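PDB 3I3V: probable secreted solute-binding lipoprotein from Streptomyces coelicolor, which probably binds a solute outside the cell and hands it to a membrane transporter. Local coordinates for residues Asp231-Gln236 with Gln245-Ser250; Val220-Asp223 with Gly227-Ser230; Asn125-Tyr130 with Ser250-Val255; Lys156-Ala159 with Ala163-Thr166; Lys176-Ile181 with Thr371-Ser376. One frame throughout, in Å; residues are numbered along the deposited sequence.

Contact 1 of 5, residues Asp231-Gln236 with Gln245-Ser250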
loop_
_atom_site.group_PDB
_atom_site.type_symbol
_atom_site.label_atom_id
_atom_site.label_comp_id
_atom_site.label_asym_id
_atom_site.label_seq_id
_atom_site.Cartn_x
_atom_site.Cartn_y
_atom_site.Cartn_z
ATOM N N ASP C 231 0.759 46.960 55.658
ATOM C CA ASP C 231 -0.379 47.859 55.498
ATOM C C ASP C 231 0.085 49.268 55.185
ATOM O O ASP C 231 -0.497 49.938 54.335
ATOM C CB ASP C 231 -1.241 47.888 56.761
ATOM C CG ASP C 231 -1.917 46.567 57.028
ATOM O OD1 ASP C 231 -2.444 45.962 56.068
ATOM O OD2 ASP C 231 -1.926 46.137 58.200
ATOM N N SER C 232 1.123 49.714 55.886
ATOM C CA SER C 232 1.684 51.044 55.677
ATOM C C SER C 232 2.169 51.123 54.236
ATOM O O SER C 232 1.906 52.088 53.523
ATOM C CB SER C 232 2.872 51.272 56.613
ATOM O OG SER C 232 2.583 50.848 57.932
HETATM N N MSE C 233 2.886 50.082 53.827
HETATM C CA MSE C 233 3.434 49.966 52.483
HETATM C C MSE C 233 2.335 50.022 51.430
HETATM O O MSE C 233 2.361 50.853 50.521
HETATM C CB MSE C 233 4.187 48.644 52.370
HETATM C CG MSE C 233 4.805 48.365 51.033
HETATM SE SE MSE C 233 5.685 46.640 51.062
HETATM C CE MSE C 233 4.175 45.527 50.458
ATOM N N THR C 234 1.378 49.113 51.564
ATOM C CA THR C 234 0.245 49.020 50.657
ATOM C C THR C 234 -0.520 50.343 50.561
ATOM O O THR C 234 -0.963 50.733 49.483
ATOM C CB THR C 234 -0.700 47.902 51.122
ATOM O OG1 THR C 234 -0.156 46.640 50.722
ATOM C CG2 THR C 234 -2.098 48.081 50.540
ATOM N N THR C 235 -0.672 51.030 51.685
ATOM C CA THR C 235 -1.376 52.301 51.688
ATOM C C THR C 235 -0.567 53.383 50.984
ATOM O O THR C 235 -1.065 54.032 50.071
ATOM C CB THR C 235 -1.698 52.772 53.134
ATOM O OG1 THR C 235 -2.855 52.080 53.617
ATOM C CG2 THR C 235 -1.969 54.264 53.169
ATOM N N GLN C 236 0.681 53.572 51.408
ATOM C CA GLN C 236 1.543 54.598 50.819
ATOM C C GLN C 236 1.622 54.547 49.301
ATOM O O GLN C 236 1.622 55.586 48.643
ATOM C CB GLN C 236 2.954 54.522 51.407
ATOM C CG GLN C 236 3.042 55.047 52.826
ATOM C CD GLN C 236 4.463 55.114 53.352
ATOM O OE1 GLN C 236 4.689 55.511 54.492
ATOM N NE2 GLN C 236 5.423 54.727 52.527
ATOM N N GLN C 245 7.604 50.112 45.021
ATOM C CA GLN C 245 7.206 49.088 45.965
ATOM C C GLN C 245 7.500 47.695 45.469
ATOM O O GLN C 245 7.081 47.328 44.374
ATOM C CB GLN C 245 5.707 49.185 46.232
ATOM C CG GLN C 245 5.182 48.100 47.135
ATOM C CD GLN C 245 3.667 48.039 47.148
ATOM O OE1 GLN C 245 3.058 47.709 48.166
ATOM N NE2 GLN C 245 3.054 48.353 46.017
ATOM N N SER C 246 8.223 46.919 46.270
ATOM C CA SER C 246 8.500 45.537 45.918
ATOM C C SER C 246 7.397 44.727 46.602
ATOM O O SER C 246 7.163 44.885 47.800
ATOM C CB SER C 246 9.852 45.104 46.463
ATOM O OG SER C 246 10.032 43.719 46.249
ATOM N N ALA C 247 6.710 43.861 45.874
ATOM C CA ALA C 247 5.654 43.108 46.525
ATOM C C ALA C 247 5.153 41.931 45.701
ATOM O O ALA C 247 5.267 41.940 44.482
ATOM C CB ALA C 247 4.503 44.042 46.847
HETATM N N MSE C 248 4.600 40.922 46.372
HETATM C CA MSE C 248 4.061 39.752 45.689
HETATM C C MSE C 248 3.079 40.233 44.623
HETATM O O MSE C 248 2.362 41.210 44.836
HETATM C CB MSE C 248 3.305 38.862 46.673
HETATM C CG MSE C 248 4.149 38.198 47.752
HETATM SE SE MSE C 248 3.019 37.177 48.984
HETATM C CE MSE C 248 2.812 35.615 47.854
ATOM N N SER C 249 3.033 39.554 43.482
ATOM C CA SER C 249 2.109 39.962 42.435
ATOM C C SER C 249 0.677 39.957 42.991
ATOM O O SER C 249 -0.159 40.754 42.572
ATOM C CB SER C 249 2.230 39.038 41.216
ATOM O OG SER C 249 1.930 37.696 41.550
ATOM N N SER C 250 0.409 39.071 43.949
ATOM C CA SER C 250 -0.915 38.980 44.559
ATOM C C SER C 250 -1.303 40.280 45.256
ATOM O O SER C 250 -2.486 40.600 45.363
ATOM C CB SER C 250 -0.979 37.832 45.571
ATOM O OG SER C 250 -0.885 36.579 44.920
#

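Contact 2 of 5, residues Val220-Asp223 with Gly227-Ser230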
loop_
_atom_site.group_PDB
_atom_site.type_symbol
_atom_site.label_atom_id
_atom_site.label_comp_id
_atom_site.label_asym_id
_atom_site.label_seq_id
_atom_site.Cartn_x
_atom_site.Cartn_y
_atom_site.Cartn_z
ATOM N N VAL C 220 16.914 55.697 50.286
ATOM C CA VAL C 220 16.140 55.026 49.252
ATOM C C VAL C 220 14.795 54.539 49.789
ATOM O O VAL C 220 13.841 54.373 49.031
ATOM C CB VAL C 220 16.927 53.835 48.653
ATOM C CG1 VAL C 220 16.006 52.957 47.810
ATOM C CG2 VAL C 220 18.065 54.353 47.793
ATOM N N PHE C 221 14.709 54.324 51.096
ATOM C CA PHE C 221 13.460 53.867 51.701
ATOM C C PHE C 221 12.737 55.026 52.350
ATOM O O PHE C 221 13.355 56.034 52.685
ATOM C CB PHE C 221 13.748 52.777 52.739
ATOM C CG PHE C 221 14.460 51.596 52.166
ATOM C CD1 PHE C 221 13.841 50.799 51.213
ATOM C CD2 PHE C 221 15.779 51.339 52.493
ATOM C CE1 PHE C 221 14.524 49.774 50.594
ATOM C CE2 PHE C 221 16.470 50.309 51.874
ATOM C CZ PHE C 221 15.840 49.527 50.919
ATOM N N ALA C 222 11.425 54.883 52.516
ATOM C CA ALA C 222 10.606 55.918 53.141
ATOM C C ALA C 222 11.133 56.218 54.538
ATOM O O ALA C 222 11.715 55.346 55.190
ATOM C CB ALA C 222 9.150 55.453 53.228
ATOM N N ASP C 223 10.933 57.448 55.001
ATOM C CA ASP C 223 11.388 57.808 56.333
ATOM C C ASP C 223 10.709 56.866 57.327
ATOM O O ASP C 223 9.540 56.523 57.161
ATOM C CB ASP C 223 11.019 59.260 56.674
ATOM C CG ASP C 223 11.805 60.290 55.854
ATOM O OD1 ASP C 223 13.021 60.102 55.643
ATOM O OD2 ASP C 223 11.203 61.304 55.439
ATOM N N GLY C 227 9.719 50.995 61.114
ATOM C CA GLY C 227 8.509 50.751 61.874
ATOM C C GLY C 227 7.272 50.529 61.023
ATOM O O GLY C 227 6.181 50.341 61.558
ATOM N N LEU C 228 7.426 50.540 59.702
ATOM C CA LEU C 228 6.288 50.341 58.797
ATOM C C LEU C 228 5.882 48.871 58.665
ATOM O O LEU C 228 6.630 47.972 59.043
ATOM C CB LEU C 228 6.609 50.914 57.408
ATOM C CG LEU C 228 7.023 52.390 57.376
ATOM C CD1 LEU C 228 7.314 52.821 55.940
ATOM C CD2 LEU C 228 5.917 53.240 57.983
ATOM N N THR C 229 4.689 48.643 58.124
ATOM C CA THR C 229 4.163 47.299 57.928
ATOM C C THR C 229 3.616 47.147 56.517
ATOM O O THR C 229 3.544 48.116 55.755
ATOM C CB THR C 229 3.003 47.000 58.889
ATOM O OG1 THR C 229 1.926 47.909 58.623
ATOM C CG2 THR C 229 3.449 47.147 60.331
ATOM N N SER C 230 3.221 45.925 56.177
ATOM C CA SER C 230 2.664 45.646 54.869
ATOM C C SER C 230 1.478 46.589 54.603
ATOM O O SER C 230 1.224 46.981 53.464
ATOM C CB SER C 230 2.209 44.187 54.802
ATOM O OG SER C 230 2.009 43.785 53.458
#

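Contact 3 of 5, residues Asn125-Tyr130 with Ser250-Val255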
loop_
_atom_site.group_PDB
_atom_site.type_symbol
_atom_site.label_atom_id
_atom_site.label_comp_id
_atom_site.label_asym_id
_atom_site.label_seq_id
_atom_site.Cartn_x
_atom_site.Cartn_y
_atom_site.Cartn_z
ATOM N N ASN C 125 5.351 35.394 41.846
ATOM C CA ASN C 125 6.222 36.308 41.132
ATOM C C ASN C 125 6.208 37.469 42.112
ATOM O O ASN C 125 5.139 37.923 42.518
ATOM C CB ASN C 125 5.622 36.734 39.798
ATOM C CG ASN C 125 6.439 36.250 38.620
ATOM O OD1 ASN C 125 6.212 35.160 38.095
ATOM N ND2 ASN C 125 7.415 37.055 38.208
ATOM N N TRP C 126 7.388 37.928 42.507
ATOM C CA TRP C 126 7.522 39.002 43.492
ATOM C C TRP C 126 8.430 40.082 42.912
ATOM O O TRP C 126 9.600 40.175 43.280
ATOM C CB TRP C 126 8.161 38.408 44.749
ATOM C CG TRP C 126 7.990 39.149 46.032
ATOM C CD1 TRP C 126 8.177 40.484 46.255
ATOM C CD2 TRP C 126 7.703 38.567 47.307
ATOM N NE1 TRP C 126 8.030 40.767 47.593
ATOM C CE2 TRP C 126 7.742 39.607 48.262
ATOM C CE3 TRP C 126 7.421 37.261 47.736
ATOM C CZ2 TRP C 126 7.504 39.381 49.623
ATOM C CZ3 TRP C 126 7.183 37.035 49.090
ATOM C CH2 TRP C 126 7.228 38.090 50.016
ATOM N N PRO C 127 7.902 40.917 42.001
ATOM C CA PRO C 127 8.697 41.982 41.377
ATOM C C PRO C 127 8.654 43.362 42.051
ATOM O O PRO C 127 8.078 43.540 43.127
ATOM C CB PRO C 127 8.121 42.033 39.972
ATOM C CG PRO C 127 6.635 41.874 40.267
ATOM C CD PRO C 127 6.601 40.768 41.321
ATOM N N VAL C 128 9.269 44.333 41.382
ATOM C CA VAL C 128 9.309 45.710 41.851
ATOM C C VAL C 128 8.430 46.571 40.944
ATOM O O VAL C 128 8.623 46.602 39.727
ATOM C CB VAL C 128 10.748 46.280 41.820
ATOM C CG1 VAL C 128 10.764 47.664 42.433
ATOM C CG2 VAL C 128 11.697 45.360 42.570
ATOM N N ALA C 129 7.463 47.259 41.541
ATOM C CA ALA C 129 6.550 48.126 40.809
ATOM C C ALA C 129 7.008 49.583 40.927
ATOM O O ALA C 129 7.334 50.049 42.022
ATOM C CB ALA C 129 5.136 47.970 41.362
ATOM N N TYR C 130 7.029 50.283 39.791
ATOM C CA TYR C 130 7.449 51.685 39.712
ATOM C C TYR C 130 6.312 52.564 39.184
ATOM O O TYR C 130 5.818 52.359 38.076
ATOM C CB TYR C 130 8.654 51.824 38.772
ATOM C CG TYR C 130 9.879 51.033 39.191
ATOM C CD1 TYR C 130 10.895 51.626 39.934
ATOM C CD2 TYR C 130 10.020 49.689 38.841
ATOM C CE1 TYR C 130 12.022 50.906 40.316
ATOM C CE2 TYR C 130 11.143 48.963 39.220
ATOM C CZ TYR C 130 12.140 49.578 39.957
ATOM O OH TYR C 130 13.259 48.872 40.327
ATOM N N SER C 250 0.409 39.071 43.949
ATOM C CA SER C 250 -0.915 38.980 44.559
ATOM C C SER C 250 -1.303 40.280 45.256
ATOM O O SER C 250 -2.486 40.600 45.363
ATOM C CB SER C 250 -0.979 37.832 45.571
ATOM O OG SER C 250 -0.885 36.579 44.920
ATOM N N ALA C 251 -0.311 41.018 45.748
ATOM C CA ALA C 251 -0.586 42.291 46.404
ATOM C C ALA C 251 -0.734 43.354 45.316
ATOM O O ALA C 251 -1.570 44.252 45.422
ATOM C CB ALA C 251 0.539 42.657 47.357
ATOM N N LEU C 252 0.078 43.235 44.267
ATOM C CA LEU C 252 0.043 44.162 43.138
ATOM C C LEU C 252 -1.301 44.080 42.420
ATOM O O LEU C 252 -1.733 45.034 41.760
ATOM C CB LEU C 252 1.164 43.830 42.149
ATOM C CG LEU C 252 2.512 44.543 42.280
ATOM C CD1 LEU C 252 2.577 45.335 43.563
ATOM C CD2 LEU C 252 3.619 43.515 42.206
ATOM N N ALA C 253 -1.964 42.935 42.552
ATOM C CA ALA C 253 -3.252 42.746 41.911
ATOM C C ALA C 253 -4.316 43.614 42.562
ATOM O O ALA C 253 -5.359 43.862 41.970
ATOM C CB ALA C 253 -3.662 41.291 41.986
ATOM N N LYS C 254 -4.053 44.080 43.777
ATOM C CA LYS C 254 -5.015 44.909 44.497
ATOM C C LYS C 254 -4.716 46.400 44.402
ATOM O O LYS C 254 -5.323 47.198 45.117
ATOM C CB LYS C 254 -5.076 44.505 45.979
ATOM C CG LYS C 254 -5.456 43.034 46.258
ATOM C CD LYS C 254 -5.491 42.769 47.765
ATOM C CE LYS C 254 -5.412 41.280 48.125
ATOM N NZ LYS C 254 -6.646 40.520 47.802
ATOM N N VAL C 255 -3.780 46.770 43.530
ATOM C CA VAL C 255 -3.416 48.174 43.335
ATOM C C VAL C 255 -4.545 48.862 42.568
ATOM O O VAL C 255 -4.911 48.431 41.474
ATOM C CB VAL C 255 -2.094 48.315 42.517
ATOM C CG1 VAL C 255 -1.839 49.770 42.174
ATOM C CG2 VAL C 255 -0.916 47.772 43.315
#

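Contact 4 of 5, residues Lys156-Ala159 with Ala163-Thr166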
loop_
_atom_site.group_PDB
_atom_site.type_symbol
_atom_site.label_atom_id
_atom_site.label_comp_id
_atom_site.label_asym_id
_atom_site.label_seq_id
_atom_site.Cartn_x
_atom_site.Cartn_y
_atom_site.Cartn_z
ATOM N N LYS C 156 15.685 62.740 43.786
ATOM C CA LYS C 156 14.734 63.528 43.011
ATOM C C LYS C 156 13.323 63.408 43.571
ATOM O O LYS C 156 12.634 64.413 43.739
ATOM C CB LYS C 156 14.750 63.097 41.545
ATOM C CG LYS C 156 15.967 63.591 40.773
ATOM C CD LYS C 156 15.811 63.304 39.289
ATOM C CE LYS C 156 16.494 64.370 38.432
ATOM N NZ LYS C 156 17.966 64.408 38.632
ATOM N N LEU C 157 12.902 62.179 43.861
ATOM C CA LEU C 157 11.574 61.924 44.418
ATOM C C LEU C 157 11.343 62.661 45.738
ATOM O O LEU C 157 10.319 63.309 45.925
ATOM C CB LEU C 157 11.374 60.421 44.628
ATOM C CG LEU C 157 11.075 59.567 43.394
ATOM C CD1 LEU C 157 11.365 58.104 43.692
ATOM C CD2 LEU C 157 9.611 59.746 42.996
ATOM N N ARG C 158 12.293 62.554 46.657
ATOM C CA ARG C 158 12.173 63.225 47.952
ATOM C C ARG C 158 12.117 64.750 47.796
ATOM O O ARG C 158 11.468 65.433 48.588
ATOM C CB ARG C 158 13.351 62.841 48.863
ATOM C CG ARG C 158 13.189 61.527 49.611
ATOM C CD ARG C 158 14.489 61.151 50.293
ATOM N NE ARG C 158 14.387 59.935 51.094
ATOM C CZ ARG C 158 13.853 59.880 52.308
ATOM N NH1 ARG C 158 13.366 60.971 52.880
ATOM N NH2 ARG C 158 13.807 58.728 52.953
ATOM N N ALA C 159 12.795 65.270 46.772
ATOM C CA ALA C 159 12.829 66.709 46.509
ATOM C C ALA C 159 11.448 67.280 46.210
ATOM O O ALA C 159 11.193 68.454 46.478
ATOM C CB ALA C 159 13.777 67.010 45.350
ATOM N N ALA C 163 7.791 60.045 48.731
ATOM C CA ALA C 163 8.596 58.974 49.293
ATOM C C ALA C 163 9.047 58.059 48.159
ATOM O O ALA C 163 8.307 57.838 47.204
ATOM C CB ALA C 163 7.785 58.189 50.325
ATOM N N PRO C 164 10.285 57.545 48.238
ATOM C CA PRO C 164 10.844 56.651 47.219
ATOM C C PRO C 164 10.342 55.209 47.337
ATOM O O PRO C 164 9.260 54.894 46.822
ATOM C CB PRO C 164 12.352 56.788 47.431
ATOM C CG PRO C 164 12.456 57.023 48.896
ATOM C CD PRO C 164 11.340 58.013 49.154
ATOM N N VAL C 165 11.106 54.331 47.987
ATOM C CA VAL C 165 10.667 52.939 48.137
ATOM C C VAL C 165 9.955 52.739 49.472
ATOM O O VAL C 165 10.494 53.050 50.533
ATOM C CB VAL C 165 11.846 51.911 48.065
ATOM C CG1 VAL C 165 11.299 50.500 48.126
ATOM C CG2 VAL C 165 12.632 52.077 46.781
ATOM N N THR C 166 8.733 52.228 49.421
ATOM C CA THR C 166 8.002 51.979 50.650
ATOM C C THR C 166 8.050 50.477 50.943
ATOM O O THR C 166 7.930 49.647 50.041
ATOM C CB THR C 166 6.537 52.444 50.535
ATOM O OG1 THR C 166 5.856 52.204 51.773
ATOM C CG2 THR C 166 5.830 51.708 49.407
#

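Contact 5 of 5, residues Lys176-Ile181 with Thr371-Ser376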
loop_
_atom_site.group_PDB
_atom_site.type_symbol
_atom_site.label_atom_id
_atom_site.label_comp_id
_atom_site.label_asym_id
_atom_site.label_seq_id
_atom_site.Cartn_x
_atom_site.Cartn_y
_atom_site.Cartn_z
ATOM N N LYS C 176 11.776 40.186 53.622
ATOM C CA LYS C 176 11.972 39.598 52.294
ATOM C C LYS C 176 12.753 40.533 51.345
ATOM O O LYS C 176 13.578 40.069 50.545
ATOM C CB LYS C 176 10.624 39.253 51.664
ATOM C CG LYS C 176 10.445 37.775 51.322
ATOM C CD LYS C 176 10.344 36.894 52.566
ATOM C CE LYS C 176 9.027 37.103 53.276
ATOM N NZ LYS C 176 8.958 36.366 54.571
ATOM N N LEU C 177 12.502 41.844 51.431
ATOM C CA LEU C 177 13.185 42.809 50.563
ATOM C C LEU C 177 14.663 42.909 50.934
ATOM O O LEU C 177 15.520 42.998 50.052
ATOM C CB LEU C 177 12.546 44.199 50.671
ATOM C CG LEU C 177 12.468 45.069 49.398
ATOM C CD1 LEU C 177 12.616 46.530 49.796
ATOM C CD2 LEU C 177 13.547 44.699 48.397
ATOM N N LEU C 178 14.957 42.889 52.235
ATOM C CA LEU C 178 16.339 42.958 52.721
ATOM C C LEU C 178 17.108 41.742 52.223
ATOM O O LEU C 178 18.255 41.845 51.789
ATOM C CB LEU C 178 16.379 42.955 54.258
ATOM C CG LEU C 178 17.605 43.487 55.027
ATOM C CD1 LEU C 178 17.882 42.543 56.173
ATOM C CD2 LEU C 178 18.845 43.629 54.144
ATOM N N ALA C 179 16.465 40.583 52.298
ATOM C CA ALA C 179 17.078 39.336 51.863
ATOM C C ALA C 179 17.284 39.331 50.356
ATOM O O ALA C 179 18.239 38.746 49.858
ATOM C CB ALA C 179 16.208 38.144 52.287
ATOM N N GLN C 180 16.387 39.982 49.624
ATOM C CA GLN C 180 16.515 40.045 48.173
ATOM C C GLN C 180 17.686 40.955 47.786
ATOM O O GLN C 180 18.497 40.621 46.915
ATOM C CB GLN C 180 15.210 40.562 47.549
ATOM C CG GLN C 180 15.407 41.218 46.192
ATOM C CD GLN C 180 14.112 41.470 45.458
ATOM O OE1 GLN C 180 13.021 41.421 46.040
ATOM N NE2 GLN C 180 14.225 41.761 44.167
ATOM N N ILE C 181 17.772 42.111 48.441
ATOM C CA ILE C 181 18.847 43.056 48.164
ATOM C C ILE C 181 20.182 42.408 48.544
ATOM O O ILE C 181 21.140 42.460 47.771
ATOM C CB ILE C 181 18.626 44.393 48.935
ATOM C CG1 ILE C 181 17.278 45.007 48.505
ATOM C CG2 ILE C 181 19.753 45.381 48.629
ATOM C CD1 ILE C 181 16.820 46.216 49.303
ATOM N N THR C 371 12.752 40.848 63.443
ATOM C CA THR C 371 13.122 41.844 64.436
ATOM C C THR C 371 14.506 42.385 64.106
ATOM O O THR C 371 14.788 43.566 64.328
ATOM C CB THR C 371 13.116 41.244 65.873
ATOM O OG1 THR C 371 11.816 40.717 66.173
ATOM C CG2 THR C 371 13.435 42.316 66.903
ATOM N N ALA C 372 15.365 41.519 63.573
ATOM C CA ALA C 372 16.719 41.914 63.191
ATOM C C ALA C 372 16.635 42.794 61.953
ATOM O O ALA C 372 17.468 43.682 61.742
ATOM C CB ALA C 372 17.568 40.684 62.886
ATOM N N THR C 373 15.626 42.523 61.130
ATOM C CA THR C 373 15.418 43.285 59.912
ATOM C C THR C 373 14.959 44.702 60.229
ATOM O O THR C 373 15.364 45.648 59.559
ATOM C CB THR C 373 14.415 42.586 59.001
ATOM O OG1 THR C 373 15.083 41.522 58.310
ATOM C CG2 THR C 373 13.843 43.551 57.998
ATOM N N SER C 374 14.129 44.859 61.254
ATOM C CA SER C 374 13.691 46.195 61.638
ATOM C C SER C 374 14.921 47.011 62.048
ATOM O O SER C 374 15.112 48.136 61.592
ATOM C CB SER C 374 12.709 46.125 62.804
ATOM O OG SER C 374 12.258 47.422 63.153
ATOM N N THR C 375 15.757 46.427 62.900
ATOM C CA THR C 375 16.977 47.077 63.368
ATOM C C THR C 375 17.836 47.503 62.177
ATOM O O THR C 375 18.349 48.626 62.136
ATOM C CB THR C 375 17.815 46.127 64.278
ATOM O OG1 THR C 375 17.067 45.793 65.451
ATOM C CG2 THR C 375 19.113 46.794 64.711
ATOM N N SER C 376 17.978 46.607 61.207
ATOM C CA SER C 376 18.780 46.875 60.018
ATOM C C SER C 376 18.292 48.022 59.134
ATOM O O SER C 376 19.096 48.678 58.479
ATOM C CB SER C 376 18.894 45.610 59.169
ATOM O OG SER C 376 19.455 44.549 59.918
#

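Contact 1 of 5, residues Asp231-Gln236 with Gln245-Ser250
M233, a selenomethionine, and Q245 cross at about a right angle and carry most of this buried contact. The apolar part is made by the long M233 side chain: with CG anti to the backbone N (chi1 179°) it leaves the helix straight toward the strand, then bends at its last torsion, chi3 91°, which turns the terminal methyl CE to within 3.9 Å of A247 CB.

The polar atoms make van der Waals contact rather than bonds. Q245 OE1 sits in the bend of M233, 3.4 Å from CG and 3.4 Å from CE, so the amide oxygen rests against hydrocarbon. M233 SE passes S246 O at 4.0 Å. Q245 OE1 also lies 4.0 Å from T234 CA, while the T234 hydroxyl stays too far for a bond and pairs weakly with S230 O. T166 of the neighbouring strand touches both M233 and Q245 and closes the packing.

Helix 230-238 thus lies against strand 242-246, into which it leads, and completes a crossover between the parallel neighbours 163-166 and 242-246, as expected in the alpha/beta lobes of the periplasmic-binding-protein fold.

Contact 2 of 5, residues Val220-Asp223 with Gly227-Ser230
L228 lays its CD1 methyl on the methyl of A222, with CD1 4.2 Å from CB. Both CB atoms point across the gap, and L228 bridges it with the longer side chain: CG lies on the backbone N side (chi1 -56°) and CD1 continues the chain outward in an extended line (chi2 180°), which places that branch foremost. The same CD1 grazes the backbone carbonyl of D223, 4.5 Å from its O, a marginal touch; D223 turns its own CB away from the leucine. The contact is small, burying 69 Å² in all, and the CA atoms of A222 and L228 stay 9.0 Å apart, so it amounts to one methyl pair with the main chain alongside.

Both segments belong to the irregular connection between helix 203-217 and helix 230-238, which helps carry the chain across the sheet between the parallel strands 163-166 and 242-246. The A222 end is pinned to the sheet edge, where V220 and A222 both make backbone hydrogen bonds with V165. At the L228 end, tied by its backbone to N170, the connection turns into helix 230-238: T229 occupies the N-cap, its OG1 weakly accepting from D231 N, while S232 OG bonds back to T229 N.

Contact 3 of 5, residues Asn125-Tyr130 with Ser250-Val255
L252 gives up 61 Å² here, and its two methyl branches divide the work between P127 and A129. CD2 goes to the proline: it lies 3.9 Å from P127 CG and 4.1 Å from P127 CD, so the methyl rests against the ring as the two side chains slide past each other in opposite directions. CD1 points to the strand's next inward residue and stands 4.3 Å from A129 CB, a looser touch. As modelled, chi2 of L252 is near 9°, CD1 almost eclipsing CA, which turns CD1 to A129 and CD2 to P127.

P127 sits where strand 122-131 is interrupted between N125-W126 and V128-Y130, and it meets L252 with the CG and CD corner of its ring. A129, beyond the interruption, turns its CB toward L252. On the other side of the contact a type I turn runs from L252 to V255, closed by V255 N on L252 O at 3.2 Å. Helix 339-345 covers the pair, with A344 on P127 and L340 on L252.

Neighbouring backbone bonds hold the two parts of the chain together: A129 pairs with Q245, P127 with A247 and N125 with S249. Across the pair of segments itself the side-chain contact is wholly apolar, and the L252 side chain adds hydrocarbon packing to that backbone frame.

Contact 4 of 5, residues Lys156-Ala159 with Ala163-Thr166
P164 is the piece of the strand that both helix residues touch, L157 from one part of the ring and R158 from another. L157 sends CD1 to the backbone end of the proline, 3.8 Å from P164 CA and 4.1 Å from P164 CB. R158 runs across the opposite end: its CG is 4.0 Å from P164 CD, and R158 NE lies 4.1 Å from P164 CD and P164 CG. P164 CD lies over one face of the guanidinium. The R158 chain starts with CG anti to the carbonyl carbon (chi1 -83°) and stays extended to NE, which carries the polar end past the proline although its CB does not aim at the strand.

Beyond this first shell, three groups of the connection after helix 203-217 hold the guanidinium: NE donates to G219 O, NH1 forms a salt bridge with D223 OD1, and NH2 bonds weakly to F221 O. L157 is backed by L135 and A138 of helix 132-138 and by A243 of the adjoining strand. P164 and A163 are fixed by backbone bonds to strand 242-246 and the residue before it, P164 with V244, A163 with A243 and E241. Helix 147-159 folds back, after a short turn, onto the strand it precedes, a helix-turn-strand (alpha-beta) unit of the alpha/beta lobe.

The chemistry is mixed: L157, buried, meets the proline through hydrocarbon alone, while R158, with all its nitrogens engaged, uses its aliphatic stem and flat face. D223, G219 O and F221 O fix the rotation of the guanidinium and with it the way it lies on P164.

Contact 5 of 5, residues Lys176-Ile181 with Thr371-Ser376
Two helices face each other here with L178 and T373 nearest, their CA atoms 7.3 Å apart. The packing joins helix 172-182 to helix 363-377, from the last part of the chain, and so draws the C-terminal helices against the lobe that holds strands 163-166 and 242-246, in a protein of the two-lobed solute-binding fold.

L178 carries the contact from its helix. Its CG is anti to the backbone N (chi1 -159°), and the branch CD1 reaches between two residues one turn apart on the other helix. The nearer is T373, whose OG1 lies 3.7 Å from CD1, the two side chains sliding past each other in opposite directions. The hydroxyl is not spent on the leucine: it hydrogen-bonds L369 O in its own helix, so an already satisfied oxygen meets the methyl. The second is S376, with CB at 4.4 Å from CD1, a looser contact. L178 and T373 bury 57 and 32 Å² respectively, S376 19 Å².

Other helices close round the leucine: F212 of helix 203-217 and L390 of helix 383-392 both touch it, and V386 packs on S376. R216 NH1 bonds to S376 O.

The hydroxyl of S376, like that of T373, turns back on its own helix. OG donates to A372 O at 2.8 Å, tilted 31° from the carbonyl plane, while S376 N binds the same oxygen at 3.0 Å from the opposite face.

All five contacts belong to the same part of the two-lobed fold. Contacts 1 and 3 lie closest, centres about 7 Å apart; they share S250 and use adjoining strands, with A247 C 3.4 Å from W126 CD1. Contact 4 extends that sheet to strand 163-166, about 15 Å from contact 1 between centres, where Q236 and M233 meet T166 directly. Contact 2, about 11 Å from both, touches contact 1 through Q236 on A222 and L228, and contact 4 where V220 O lies 3.0 Å from P164 CG. Contact 5 is reached through F221, whose CZ lies 3.8 Å from I181 CD1, and through S246. Contacts 3 and 5, about 19 Å apart centre to centre, still meet where W126 CH2 approaches K176 CG at 3.5 Å.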